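Side-chain contacts in uncharacterized protein (Borrelia turicatae, PDB 5VJ4), which is of unknown function but is a putative surface lipoprotein of a relapsing fever spirochete and may bind lipid: residues 102-107 / 131-136; 173-178 / 226-231; 218-223 / 243-248; 316-321 / 349-354. All coordinates share one frame; numbering follows the deposited sequence.

Contact 1: residues 102-107 / 131-136; sequences VIDPKL and LTSDVI. With SO4 (sulfate ion), chain C.
Ser133 and Asp104 meet where two short helices of this all-helical protein begin side by side, in an N-terminal three-helix stretch formed by helices 105-114, 118-128 and 133-141. Thr132 is the N-cap of helix 133-141, and Asp104 holds the same position before helix 105-114. Ser133, in the first turn, meets Asp104 by van der Waals contact: its CB lies 3.3 Å from Asp104 OD2, and its OG lies 3.4 Å from Asp104 CB. CG anti to the backbone N (chi1 180°) brings Asp104 OD2 alongside Ser133 CB. Ser133 OG also faces a sulfate ion, probably taken up from the crystallisation liquor, and comes to 3.0 Å from sulfate O4. Further along, Ile136 meets Leu107, the two side chains crossing at about a right angle. Their terminal methyls are modelled closer than carbons can sit, so the detail of that packing is doubtful. Ile136 also reaches Ile124 and Gln128 of helix 118-128 and Phe201 of helix 176-201, which joins the pair to those two helices. The anion sits at the start of helix 105-114, where the helix end would probably help to hold it, and Gln128 NE2 adds a further hydrogen bond. Its O2 accepts from two successive backbone amides, from Ile103 N at 3.0 Å and from Asp104 N at 3.1 Å, the latter bond nearly straight at 170°.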
loop_
_atom_site.group_PDB
_atom_site.type_symbol
_atom_site.label_atom_id
_atom_site.label_comp_id
_atom_site.label_asym_id
_atom_site.label_seq_id
_atom_site.Cartn_x
_atom_site.Cartn_y
_atom_site.Cartn_z
ATOM N N VAL A 102 -25.411 12.927 12.542
ATOM C CA VAL A 102 -25.749 11.947 13.565
ATOM C C VAL A 102 -27.246 11.618 13.580
ATOM O O VAL A 102 -28.075 12.526 13.475
ATOM C CB VAL A 102 -25.328 12.456 14.953
ATOM C CG1 VAL A 102 -25.484 11.362 15.977
ATOM C CG2 VAL A 102 -23.880 12.874 14.931
ATOM N N ILE A 103 -27.580 10.333 13.692
ATOM C CA ILE A 103 -28.968 9.935 13.882
ATOM C C ILE A 103 -29.232 9.525 15.305
ATOM O O ILE A 103 -30.251 9.914 15.872
ATOM C CB ILE A 103 -29.409 8.789 12.965
ATOM C CG1 ILE A 103 -29.468 9.245 11.496
ATOM C CG2 ILE A 103 -30.771 8.254 13.375
ATOM C CD1 ILE A 103 -30.097 10.591 11.291
ATOM N N ASP A 104 -28.338 8.721 15.860
ATOM C CA ASP A 104 -28.490 8.210 17.223
ATOM C C ASP A 104 -28.798 9.293 18.233
ATOM O O ASP A 104 -27.984 10.177 18.470
ATOM C CB ASP A 104 -27.267 7.446 17.674
ATOM C CG ASP A 104 -27.406 6.913 19.075
ATOM O OD1 ASP A 104 -28.539 6.586 19.489
ATOM O OD2 ASP A 104 -26.386 6.820 19.783
ATOM N N PRO A 105 -29.985 9.203 18.832
ATOM C CA PRO A 105 -30.568 10.203 19.722
ATOM C C PRO A 105 -29.803 10.424 21.009
ATOM O O PRO A 105 -29.699 11.572 21.398
ATOM C CB PRO A 105 -31.970 9.676 19.981
ATOM C CG PRO A 105 -32.245 8.770 18.832
ATOM C CD PRO A 105 -30.931 8.125 18.531
ATOM N N LYS A 106 -29.264 9.395 21.659
ATOM C CA LYS A 106 -28.494 9.682 22.886
ATOM C C LYS A 106 -27.252 10.504 22.569
ATOM O O LYS A 106 -26.907 11.411 23.327
ATOM C CB LYS A 106 -28.187 8.451 23.751
ATOM C CG LYS A 106 -28.196 7.187 22.924
ATOM C CD LYS A 106 -28.294 5.957 23.808
ATOM C CE LYS A 106 -28.594 4.710 22.975
ATOM N NZ LYS A 106 -28.791 3.535 23.872
ATOM N N LEU A 107 -26.618 10.202 21.436
ATOM C CA LEU A 107 -25.460 10.965 20.995
ATOM C C LEU A 107 -25.829 12.398 20.689
ATOM O O LEU A 107 -25.101 13.313 21.045
ATOM C CB LEU A 107 -24.818 10.341 19.767
ATOM C CG LEU A 107 -23.562 11.059 19.229
ATOM C CD1 LEU A 107 -22.498 11.267 20.293
ATOM C CD2 LEU A 107 -22.992 10.290 18.061
ATOM N N LEU A 131 -17.538 3.408 12.526
ATOM C CA LEU A 131 -17.621 3.148 13.953
ATOM C C LEU A 131 -19.077 3.314 14.383
ATOM O O LEU A 131 -19.867 3.974 13.689
ATOM C CB LEU A 131 -16.749 4.141 14.685
ATOM C CG LEU A 131 -15.277 4.085 14.374
ATOM C CD1 LEU A 131 -14.720 5.481 14.478
ATOM C CD2 LEU A 131 -14.665 3.259 15.454
ATOM N N THR A 132 -19.446 2.711 15.502
ATOM C CA THR A 132 -20.830 2.803 15.980
ATOM C C THR A 132 -20.959 3.948 16.948
ATOM O O THR A 132 -19.998 4.286 17.650
ATOM C CB THR A 132 -21.275 1.527 16.699
ATOM O OG1 THR A 132 -20.321 1.228 17.749
ATOM C CG2 THR A 132 -21.471 0.358 15.665
ATOM N N SER A 133 -22.162 4.517 17.008
ATOM C CA SER A 133 -22.443 5.660 17.868
ATOM C C SER A 133 -22.009 5.406 19.285
ATOM O O SER A 133 -21.552 6.326 19.935
ATOM C CB SER A 133 -23.906 5.956 17.858
ATOM O OG SER A 133 -24.396 5.916 16.529
ATOM N N ASP A 134 -22.132 4.163 19.753
ATOM C CA ASP A 134 -21.713 3.801 21.092
ATOM C C ASP A 134 -20.232 4.179 21.304
ATOM O O ASP A 134 -19.864 4.820 22.319
ATOM C CB ASP A 134 -21.994 2.315 21.374
ATOM N N VAL A 135 -19.403 3.841 20.320
ATOM C CA VAL A 135 -17.955 4.075 20.423
ATOM C C VAL A 135 -17.612 5.574 20.549
ATOM O O VAL A 135 -16.859 5.988 21.452
ATOM C CB VAL A 135 -17.201 3.451 19.237
ATOM C CG1 VAL A 135 -15.722 3.772 19.325
ATOM C CG2 VAL A 135 -17.409 1.945 19.203
ATOM N N ILE A 136 -18.181 6.389 19.662
ATOM C CA ILE A 136 -17.846 7.806 19.680
ATOM C C ILE A 136 -18.506 8.532 20.850
ATOM O O ILE A 136 -17.964 9.513 21.372
ATOM C CB ILE A 136 -18.051 8.496 18.320
ATOM C CG1 ILE A 136 -19.489 8.587 18.001
ATOM C CG2 ILE A 136 -17.280 7.825 17.170
ATOM C CD1 ILE A 136 -19.847 10.008 18.270
HETATM S S SO4 C . -25.775 6.937 13.559
HETATM O O1 SO4 C . -24.432 6.479 13.153
HETATM O O2 SO4 C . -25.648 8.168 14.366
HETATM O O3 SO4 C . -26.513 7.305 12.353
HETATM O O4 SO4 C . -26.465 5.859 14.329
#

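Contact 2: residues 173-178 / 226-231; sequences PTNEGV and EIVKNP
Asn175 and Val178 pack against Val228 and Pro231 in a small surface contact, mostly apolar, at the end of the helical bundle where helix 224-229 runs out beside the turn before helix 176-201. Asn175 does the closest work. Val228 CB lies over the face of the Asn175 amide, nearest OD1 at 3.4 Å, with Val228 CG1 and CG2 each 3.9 Å from the same OD1, and the two side chains cross at about a right angle. The amide nitrogen is used differently: Asn175 ND2 donates to Ile169 O, in the last turn of helix 145-171. That bond fixes the amide and joins the two ends of the tight turn in a helical hairpin, whose long arms are helices 145-171 and 176-201. One turn further on, Val178 spreads its two methyls over two partners. CG1 touches Pro231 CB at 4.1 Å, whereas CG2 only grazes Val228 CG1 at 4.5 Å. Met234 packs on Val178 too, from the loop that follows. The proline ring approaches Val178 crosswise, and a bound sulfate lies about 3 Å from its side chain. On helix 224-229 itself, Lys229 starts away from 173-178 and forms a salt bridge to Glu226, NZ to OE1 2.7 Å, reaching that oxygen from above the carboxylate plane.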
loop_
_atom_site.group_PDB
_atom_site.type_symbol
_atom_site.label_atom_id
_atom_site.label_comp_id
_atom_site.label_asym_id
_atom_site.label_seq_id
_atom_site.Cartn_x
_atom_site.Cartn_y
_atom_site.Cartn_z
ATOM N N PRO A 173 -18.629 22.223 -14.620
ATOM C CA PRO A 173 -18.718 21.491 -15.885
ATOM C C PRO A 173 -17.458 21.560 -16.754
ATOM O O PRO A 173 -17.186 20.585 -17.461
ATOM C CB PRO A 173 -19.926 22.125 -16.581
ATOM C CG PRO A 173 -20.146 23.440 -15.890
ATOM C CD PRO A 173 -19.734 23.193 -14.479
ATOM N N THR A 174 -16.697 22.662 -16.678
ATOM C CA THR A 174 -15.374 22.763 -17.340
ATOM C C THR A 174 -14.498 21.550 -17.037
ATOM O O THR A 174 -13.802 21.023 -17.900
ATOM C CB THR A 174 -14.578 24.001 -16.875
ATOM O OG1 THR A 174 -15.316 25.180 -17.185
ATOM C CG2 THR A 174 -13.185 24.069 -17.546
ATOM N N ASN A 175 -14.552 21.112 -15.790
ATOM C CA ASN A 175 -13.686 20.068 -15.334
ATOM C C ASN A 175 -14.267 18.653 -15.509
ATOM O O ASN A 175 -13.728 17.708 -14.931
ATOM C CB ASN A 175 -13.258 20.375 -13.891
ATOM C CG ASN A 175 -12.661 21.781 -13.737
ATOM O OD1 ASN A 175 -11.745 22.161 -14.467
ATOM N ND2 ASN A 175 -13.169 22.545 -12.772
ATOM N N GLU A 176 -15.326 18.500 -16.322
ATOM C CA GLU A 176 -15.903 17.161 -16.633
ATOM C C GLU A 176 -14.808 16.144 -16.945
ATOM O O GLU A 176 -14.769 15.062 -16.354
ATOM C CB GLU A 176 -16.932 17.190 -17.775
ATOM N N GLY A 177 -13.875 16.553 -17.804
ATOM C CA GLY A 177 -12.798 15.701 -18.297
ATOM C C GLY A 177 -11.964 15.059 -17.221
ATOM O O GLY A 177 -11.402 13.977 -17.429
ATOM N N VAL A 178 -11.885 15.721 -16.070
ATOM C CA VAL A 178 -11.078 15.225 -14.941
ATOM C C VAL A 178 -11.888 14.931 -13.674
ATOM O O VAL A 178 -11.333 14.451 -12.683
ATOM C CB VAL A 178 -9.898 16.178 -14.596
ATOM C CG1 VAL A 178 -8.877 16.226 -15.738
ATOM C CG2 VAL A 178 -10.387 17.577 -14.198
ATOM N N GLU A 226 -5.826 24.391 -8.159
ATOM C CA GLU A 226 -4.667 24.529 -9.026
ATOM C C GLU A 226 -4.560 23.382 -10.000
ATOM O O GLU A 226 -4.206 23.572 -11.148
ATOM C CB GLU A 226 -3.388 24.628 -8.203
ATOM C CG GLU A 226 -3.344 25.875 -7.335
ATOM C CD GLU A 226 -3.016 27.142 -8.127
ATOM O OE1 GLU A 226 -3.895 28.029 -8.251
ATOM O OE2 GLU A 226 -1.873 27.247 -8.627
ATOM N N ILE A 227 -4.879 22.186 -9.541
ATOM C CA ILE A 227 -4.676 21.014 -10.359
ATOM C C ILE A 227 -5.501 21.033 -11.639
ATOM O O ILE A 227 -5.016 20.632 -12.712
ATOM C CB ILE A 227 -4.913 19.743 -9.553
ATOM C CG1 ILE A 227 -3.753 19.556 -8.581
ATOM C CG2 ILE A 227 -4.909 18.537 -10.447
ATOM C CD1 ILE A 227 -3.921 18.398 -7.627
ATOM N N VAL A 228 -6.732 21.524 -11.541
ATOM C CA VAL A 228 -7.610 21.585 -12.720
ATOM C C VAL A 228 -7.076 22.446 -13.849
ATOM O O VAL A 228 -7.305 22.139 -15.007
ATOM C CB VAL A 228 -9.048 22.016 -12.384
ATOM C CG1 VAL A 228 -9.644 21.021 -11.417
ATOM C CG2 VAL A 228 -9.129 23.437 -11.825
ATOM N N LYS A 229 -6.359 23.503 -13.495
ATOM C CA LYS A 229 -5.777 24.405 -14.461
ATOM C C LYS A 229 -4.715 23.717 -15.326
ATOM O O LYS A 229 -4.610 24.004 -16.510
ATOM C CB LYS A 229 -5.236 25.621 -13.743
ATOM C CG LYS A 229 -6.305 26.209 -12.831
ATOM C CD LYS A 229 -6.018 27.622 -12.331
ATOM C CE LYS A 229 -4.834 27.694 -11.366
ATOM N NZ LYS A 229 -4.808 28.987 -10.633
ATOM N N ASN A 230 -3.967 22.777 -14.765
ATOM C CA ASN A 230 -2.961 22.075 -15.550
ATOM C C ASN A 230 -2.949 20.578 -15.316
ATOM O O ASN A 230 -2.003 20.058 -14.763
ATOM C CB ASN A 230 -1.591 22.634 -15.217
ATOM C CG ASN A 230 -1.377 23.978 -15.811
ATOM O OD1 ASN A 230 -1.455 24.986 -15.118
ATOM N ND2 ASN A 230 -1.134 24.013 -17.116
ATOM N N PRO A 231 -3.977 19.868 -15.781
ATOM C CA PRO A 231 -4.197 18.431 -15.537
ATOM C C PRO A 231 -3.059 17.418 -15.720
ATOM O O PRO A 231 -3.174 16.300 -15.241
ATOM C CB PRO A 231 -5.334 18.111 -16.491
ATOM C CG PRO A 231 -6.125 19.376 -16.503
ATOM C CD PRO A 231 -5.097 20.463 -16.539
#

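Contact 3: residues 218-223 / 243-248; sequences APRFRK and ADDRAT. With SO4 (sulfate ion), chain E.
Arg220 grips Asp245 side-on, with guanidinium and carboxylate planes only 19° apart although the two side chains cross at about a right angle. NE gives a hydrogen bond to Asp245 OD2 on its syn side, 3.0 Å long with an N-H...O angle of 158°. NH2 reaches Asp245 OD1 at the same 3.0 Å, but is more bent (143°) and comes from above the carboxylate plane. The arginine chain, extended from CG to NE, carries its end from helix 218-222 to the first turns of helix 243-256. About a turn away, Lys223 CE lies at the edge of the Arg246 guanidinium, 4.0 Å from NH2. The lysine bends at its second and fourth torsions and sends NZ to Gly239 O. Arg246 folds back so that Ala243 CA lies over one face of its guanidinium, while its edge clasps a sulfate oxygen, NH2 to O2 2.7 Å and NH1 to O2 2.9 Å. Ala243 N, in the opening turn of the helix, binds sulfate O4. Arg220 also pairs with Asp283 and Asp245 with Arg286, both on helix 263-301. Arg220 and Asp245 are buried, and this network of three helices probably helps keep them ionised and offsets the closeness of Arg220 and Arg286.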
loop_
_atom_site.group_PDB
_atom_site.type_symbol
_atom_site.label_atom_id
_atom_site.label_comp_id
_atom_site.label_asym_id
_atom_site.label_seq_id
_atom_site.Cartn_x
_atom_site.Cartn_y
_atom_site.Cartn_z
ATOM N N ALA A 218 -6.210 19.837 4.578
ATOM C CA ALA A 218 -6.795 21.041 3.994
ATOM C C ALA A 218 -6.038 21.506 2.730
ATOM O O ALA A 218 -6.666 21.604 1.657
ATOM C CB ALA A 218 -6.907 22.129 5.022
ATOM N N PRO A 219 -4.689 21.719 2.822
ATOM C CA PRO A 219 -3.914 21.977 1.627
ATOM C C PRO A 219 -4.180 20.978 0.506
ATOM O O PRO A 219 -4.240 21.376 -0.671
ATOM C CB PRO A 219 -2.489 21.760 2.102
ATOM C CG PRO A 219 -2.506 22.168 3.513
ATOM C CD PRO A 219 -3.798 21.629 3.995
ATOM N N ARG A 220 -4.333 19.701 0.878
ATOM C CA ARG A 220 -4.406 18.640 -0.094
ATOM C C ARG A 220 -5.690 18.733 -0.909
ATOM O O ARG A 220 -5.680 18.439 -2.111
ATOM C CB ARG A 220 -4.184 17.269 0.551
ATOM C CG ARG A 220 -2.878 17.186 1.338
ATOM C CD ARG A 220 -2.732 15.872 2.113
ATOM N NE ARG A 220 -1.396 15.709 2.656
ATOM C CZ ARG A 220 -1.108 15.139 3.824
ATOM N NH1 ARG A 220 -2.066 14.674 4.599
ATOM N NH2 ARG A 220 0.156 15.055 4.245
ATOM N N PHE A 221 -6.765 19.194 -0.269
ATOM C CA PHE A 221 -8.035 19.427 -0.961
ATOM C C PHE A 221 -7.957 20.724 -1.750
ATOM O O PHE A 221 -8.276 20.740 -2.940
ATOM C CB PHE A 221 -9.189 19.491 0.019
ATOM C CG PHE A 221 -9.686 18.151 0.466
ATOM C CD1 PHE A 221 -10.298 17.292 -0.416
ATOM C CD2 PHE A 221 -9.592 17.772 1.800
ATOM C CE1 PHE A 221 -10.778 16.053 0.007
ATOM C CE2 PHE A 221 -10.065 16.539 2.234
ATOM C CZ PHE A 221 -10.657 15.675 1.333
ATOM N N ARG A 222 -7.510 21.799 -1.092
ATOM C CA ARG A 222 -7.343 23.093 -1.750
ATOM C C ARG A 222 -6.614 23.007 -3.081
ATOM O O ARG A 222 -6.979 23.699 -4.039
ATOM C CB ARG A 222 -6.611 24.068 -0.857
ATOM C CG ARG A 222 -7.520 25.097 -0.247
ATOM C CD ARG A 222 -6.656 26.194 0.312
ATOM N NE ARG A 222 -6.066 25.821 1.594
ATOM C CZ ARG A 222 -6.701 25.862 2.764
ATOM N NH1 ARG A 222 -7.996 26.249 2.845
ATOM N NH2 ARG A 222 -6.021 25.519 3.860
ATOM N N LYS A 223 -5.630 22.109 -3.135
ATOM C CA LYS A 223 -4.756 21.932 -4.278
ATOM C C LYS A 223 -5.523 21.630 -5.578
ATOM O O LYS A 223 -5.015 21.864 -6.672
ATOM C CB LYS A 223 -3.700 20.856 -3.954
ATOM C CG LYS A 223 -2.485 20.778 -4.875
ATOM C CD LYS A 223 -1.633 22.040 -4.797
ATOM C CE LYS A 223 -0.200 21.814 -5.249
ATOM N NZ LYS A 223 -0.040 21.143 -6.553
ATOM N N ALA A 243 2.823 22.808 -0.836
ATOM C CA ALA A 243 4.140 23.242 -0.408
ATOM C C ALA A 243 4.628 22.518 0.846
ATOM O O ALA A 243 5.774 22.043 0.895
ATOM C CB ALA A 243 4.156 24.741 -0.225
ATOM N N ASP A 244 3.749 22.407 1.837
ATOM C CA ASP A 244 4.083 21.727 3.085
ATOM C C ASP A 244 4.482 20.298 2.835
ATOM O O ASP A 244 5.515 19.831 3.351
ATOM C CB ASP A 244 2.911 21.767 4.068
ATOM C CG ASP A 244 2.688 23.145 4.674
ATOM O OD1 ASP A 244 3.640 23.969 4.721
ATOM O OD2 ASP A 244 1.540 23.387 5.101
ATOM N N ASP A 245 3.671 19.605 2.037
ATOM C CA ASP A 245 3.989 18.236 1.669
ATOM C C ASP A 245 5.331 18.159 0.963
ATOM O O ASP A 245 6.177 17.349 1.354
ATOM C CB ASP A 245 2.876 17.619 0.851
ATOM C CG ASP A 245 1.611 17.390 1.668
ATOM O OD1 ASP A 245 1.708 17.239 2.900
ATOM O OD2 ASP A 245 0.505 17.371 1.081
ATOM N N ARG A 246 5.540 19.022 -0.031
ATOM C CA ARG A 246 6.827 19.117 -0.734
ATOM C C ARG A 246 7.983 19.231 0.244
ATOM O O ARG A 246 8.906 18.376 0.215
ATOM C CB ARG A 246 6.856 20.257 -1.747
ATOM C CG ARG A 246 6.011 19.938 -2.965
ATOM C CD ARG A 246 6.205 20.871 -4.140
ATOM N NE ARG A 246 5.924 22.259 -3.795
ATOM C CZ ARG A 246 4.722 22.812 -3.840
ATOM N NH1 ARG A 246 4.570 24.094 -3.515
ATOM N NH2 ARG A 246 3.672 22.081 -4.196
ATOM N N ALA A 247 7.892 20.231 1.138
ATOM C CA ALA A 247 8.878 20.380 2.227
ATOM C C ALA A 247 9.178 19.059 2.901
ATOM O O ALA A 247 10.339 18.618 2.926
ATOM C CB ALA A 247 8.434 21.409 3.251
ATOM N N THR A 248 8.128 18.384 3.380
ATOM C CA THR A 248 8.337 17.142 4.125
ATOM C C THR A 248 9.031 16.099 3.274
ATOM O O THR A 248 10.009 15.476 3.712
ATOM C CB THR A 248 7.045 16.569 4.703
ATOM O OG1 THR A 248 6.351 17.587 5.411
ATOM C CG2 THR A 248 7.376 15.475 5.666
HETATM S S SO4 E . 0.878 24.984 -3.465
HETATM O O1 SO4 E . 1.665 26.226 -3.267
HETATM O O2 SO4 E . 1.760 23.953 -4.043
HETATM O O3 SO4 E . -0.296 25.183 -4.359
HETATM O O4 SO4 E . 0.436 24.487 -2.150
#

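Contact 4: residues 316-321 / 349-354; sequences NRFKGE and RNYFII. With SO4 (sulfate ion), chain D.
Phe318 reaches from helix 308-334 across to Tyr351 and Phe352 of helix 345-365. At its base, Phe318 CB rests 3.7 Å from Phe352 CZ, approaching that ring obliquely. CG stands anti to the carbonyl carbon (chi1 -79°), which directs the ring toward the neighbouring helix and onto Tyr351. On one side of the ring, CD2 and CE2 lie near Tyr351 CB; on the other, CD1 and then CE1 follow Tyr351 CD2, with CE1 coming to 3.4 Å. The tip, CZ, is 3.5 Å from the same Tyr351 CD2. Tyr351 CB thus sits over the face of the phenylalanine, 3.9 Å from the centroid of the Phe318 ring, in a CH-pi contact. The rings themselves meet obliquely, centroids 5.0 Å apart and planes at 38°. The frame is an antiparallel helix pair: the axes of the two short segments run at 171° with a closest approach of 10.7 Å, and a loop connects the two helices. Phe352 leans into the groove this pair makes with helix 263-301, where His292 meets its ring edge-to-face; Lys319 N lies at an edge of the same ring, near its plane. On the flank of Phe318, the Arg317 guanidinium sets one face over CE1, and its NE forms a salt bridge to Glu321 OE2 at 2.7 Å. Glu321 OE1 is hydrogen-bonded to Tyr348 OH. Facing away from this packing, the extended Arg349 side chain gives an almost straight NH2 bond to O4 of a sulfate, which the backbone amides of Gly206 and Arg209 also bind.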
loop_
_atom_site.group_PDB
_atom_site.type_symbol
_atom_site.label_atom_id
_atom_site.label_comp_id
_atom_site.label_asym_id
_atom_site.label_seq_id
_atom_site.Cartn_x
_atom_site.Cartn_y
_atom_site.Cartn_z
ATOM N N ASN A 316 19.071 10.446 20.990
ATOM C CA ASN A 316 19.902 10.206 19.813
ATOM C C ASN A 316 19.736 8.820 19.244
ATOM O O ASN A 316 19.650 8.660 18.031
ATOM C CB ASN A 316 21.361 10.524 20.076
ATOM C CG ASN A 316 21.582 12.005 20.249
ATOM O OD1 ASN A 316 20.764 12.801 19.808
ATOM N ND2 ASN A 316 22.677 12.385 20.897
ATOM N N ARG A 317 19.643 7.830 20.123
ATOM C CA ARG A 317 19.499 6.454 19.690
ATOM C C ARG A 317 18.185 6.278 18.939
ATOM O O ARG A 317 18.154 5.674 17.872
ATOM C CB ARG A 317 19.586 5.507 20.885
ATOM C CG ARG A 317 19.121 4.095 20.603
ATOM C CD ARG A 317 18.914 3.389 21.928
ATOM N NE ARG A 317 17.847 2.383 21.883
ATOM C CZ ARG A 317 17.099 2.035 22.930
ATOM N NH1 ARG A 317 17.276 2.636 24.108
ATOM N NH2 ARG A 317 16.170 1.089 22.800
ATOM N N PHE A 318 17.119 6.828 19.505
ATOM C CA PHE A 318 15.805 6.724 18.902
ATOM C C PHE A 318 15.760 7.364 17.535
ATOM O O PHE A 318 15.292 6.730 16.603
ATOM C CB PHE A 318 14.731 7.325 19.801
ATOM C CG PHE A 318 14.303 6.424 20.919
ATOM C CD1 PHE A 318 14.500 5.049 20.833
ATOM C CD2 PHE A 318 13.663 6.944 22.052
ATOM C CE1 PHE A 318 14.097 4.210 21.859
ATOM C CE2 PHE A 318 13.256 6.109 23.082
ATOM C CZ PHE A 318 13.465 4.738 22.983
ATOM N N LYS A 319 16.252 8.600 17.413
ATOM C CA LYS A 319 16.339 9.274 16.109
ATOM C C LYS A 319 17.101 8.373 15.131
ATOM O O LYS A 319 16.637 8.135 14.027
ATOM C CB LYS A 319 17.011 10.644 16.213
ATOM C CG LYS A 319 16.922 11.480 14.948
ATOM C CD LYS A 319 17.470 12.907 15.106
ATOM C CE LYS A 319 18.005 13.453 13.768
ATOM N NZ LYS A 319 17.896 14.926 13.524
ATOM N N GLY A 320 18.236 7.833 15.563
ATOM C CA GLY A 320 19.009 6.920 14.736
ATOM C C GLY A 320 18.177 5.760 14.231
ATOM O O GLY A 320 18.031 5.584 13.021
ATOM N N GLU A 321 17.607 4.994 15.158
ATOM C CA GLU A 321 16.774 3.825 14.814
ATOM C C GLU A 321 15.696 4.172 13.794
ATOM O O GLU A 321 15.472 3.416 12.856
ATOM C CB GLU A 321 16.116 3.210 16.053
ATOM C CG GLU A 321 17.039 2.655 17.124
ATOM C CD GLU A 321 16.286 2.162 18.356
ATOM O OE1 GLU A 321 15.061 1.905 18.270
ATOM O OE2 GLU A 321 16.924 2.013 19.419
ATOM N N ARG A 349 6.902 7.505 17.618
ATOM C CA ARG A 349 6.203 8.670 18.177
ATOM C C ARG A 349 5.968 8.455 19.672
ATOM O O ARG A 349 6.250 9.339 20.489
ATOM C CB ARG A 349 4.884 8.902 17.472
ATOM C CG ARG A 349 4.180 10.171 17.897
ATOM C CD ARG A 349 2.874 10.392 17.147
ATOM N NE ARG A 349 2.047 11.347 17.877
ATOM C CZ ARG A 349 1.020 11.020 18.659
ATOM N NH1 ARG A 349 0.626 9.749 18.843
ATOM N NH2 ARG A 349 0.383 11.987 19.264
ATOM N N ASN A 350 5.497 7.259 20.013
ATOM C CA ASN A 350 5.283 6.878 21.396
ATOM C C ASN A 350 6.572 6.874 22.195
ATOM O O ASN A 350 6.613 7.435 23.297
ATOM C CB ASN A 350 4.547 5.539 21.482
ATOM C CG ASN A 350 3.082 5.642 21.025
ATOM O OD1 ASN A 350 2.548 6.726 20.798
ATOM N ND2 ASN A 350 2.437 4.499 20.881
ATOM N N TYR A 351 7.630 6.300 21.629
ATOM C CA TYR A 351 8.943 6.345 22.280
ATOM C C TYR A 351 9.336 7.775 22.641
ATOM O O TYR A 351 9.737 8.033 23.777
ATOM C CB TYR A 351 10.005 5.643 21.447
ATOM C CG TYR A 351 9.917 4.122 21.466
ATOM C CD1 TYR A 351 8.800 3.451 21.996
ATOM C CD2 TYR A 351 10.944 3.349 20.921
ATOM C CE1 TYR A 351 8.729 2.061 21.991
ATOM C CE2 TYR A 351 10.884 1.956 20.913
ATOM C CZ TYR A 351 9.778 1.316 21.446
ATOM O OH TYR A 351 9.722 -0.060 21.444
ATOM N N PHE A 352 9.145 8.706 21.715
ATOM C CA PHE A 352 9.473 10.102 21.986
ATOM C C PHE A 352 8.574 10.753 23.017
ATOM O O PHE A 352 9.014 11.659 23.729
ATOM C CB PHE A 352 9.501 10.956 20.705
ATOM C CG PHE A 352 10.695 10.705 19.854
ATOM C CD1 PHE A 352 11.968 10.936 20.344
ATOM C CD2 PHE A 352 10.559 10.222 18.559
ATOM C CE1 PHE A 352 13.083 10.696 19.558
ATOM C CE2 PHE A 352 11.669 9.971 17.772
ATOM C CZ PHE A 352 12.930 10.214 18.270
ATOM N N ILE A 353 7.318 10.328 23.070
ATOM C CA ILE A 353 6.360 10.924 24.001
ATOM C C ILE A 353 6.720 10.477 25.421
ATOM O O ILE A 353 6.865 11.310 26.324
ATOM C CB ILE A 353 4.903 10.585 23.624
ATOM C CG1 ILE A 353 4.489 11.449 22.442
ATOM C CG2 ILE A 353 3.949 10.876 24.770
ATOM C CD1 ILE A 353 3.165 11.069 21.800
ATOM N N ILE A 354 6.892 9.169 25.594
ATOM C CA ILE A 354 7.388 8.621 26.847
ATOM C C ILE A 354 8.656 9.347 27.261
ATOM O O ILE A 354 8.737 9.857 28.375
ATOM C CB ILE A 354 7.618 7.109 26.726
ATOM C CG1 ILE A 354 6.264 6.385 26.735
ATOM C CG2 ILE A 354 8.557 6.601 27.807
ATOM C CD1 ILE A 354 6.264 5.067 25.973
HETATM S S SO4 D . -1.606 13.001 21.672
HETATM O O1 SO4 D . -1.094 12.511 22.992
HETATM O O2 SO4 D . -0.552 13.835 21.038
HETATM O O3 SO4 D . -2.803 13.882 21.740
HETATM O O4 SO4 D . -1.957 11.785 20.890
#

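From the N terminus, contact 1 closes first, looping over helix 118-128 to bring the starts of helices 105-114 and 133-141 together. Contact 2 then spans from the turn before helix 176-201 to the end of helix 224-229. Contact 3 opens within that span and closes beyond it, so the two cross; their segments adjoin in sequence and their centres are 18 Å apart. Contact 3 ties helix 218-222 to the start of helix 243-256. Contact 4 comes last, in series with the others, and pairs helices 308-334 and 345-365, its nearest atoms about 13 Å from contact 3. Contacts 2 and 4 lie on opposite sides of the chain's centre.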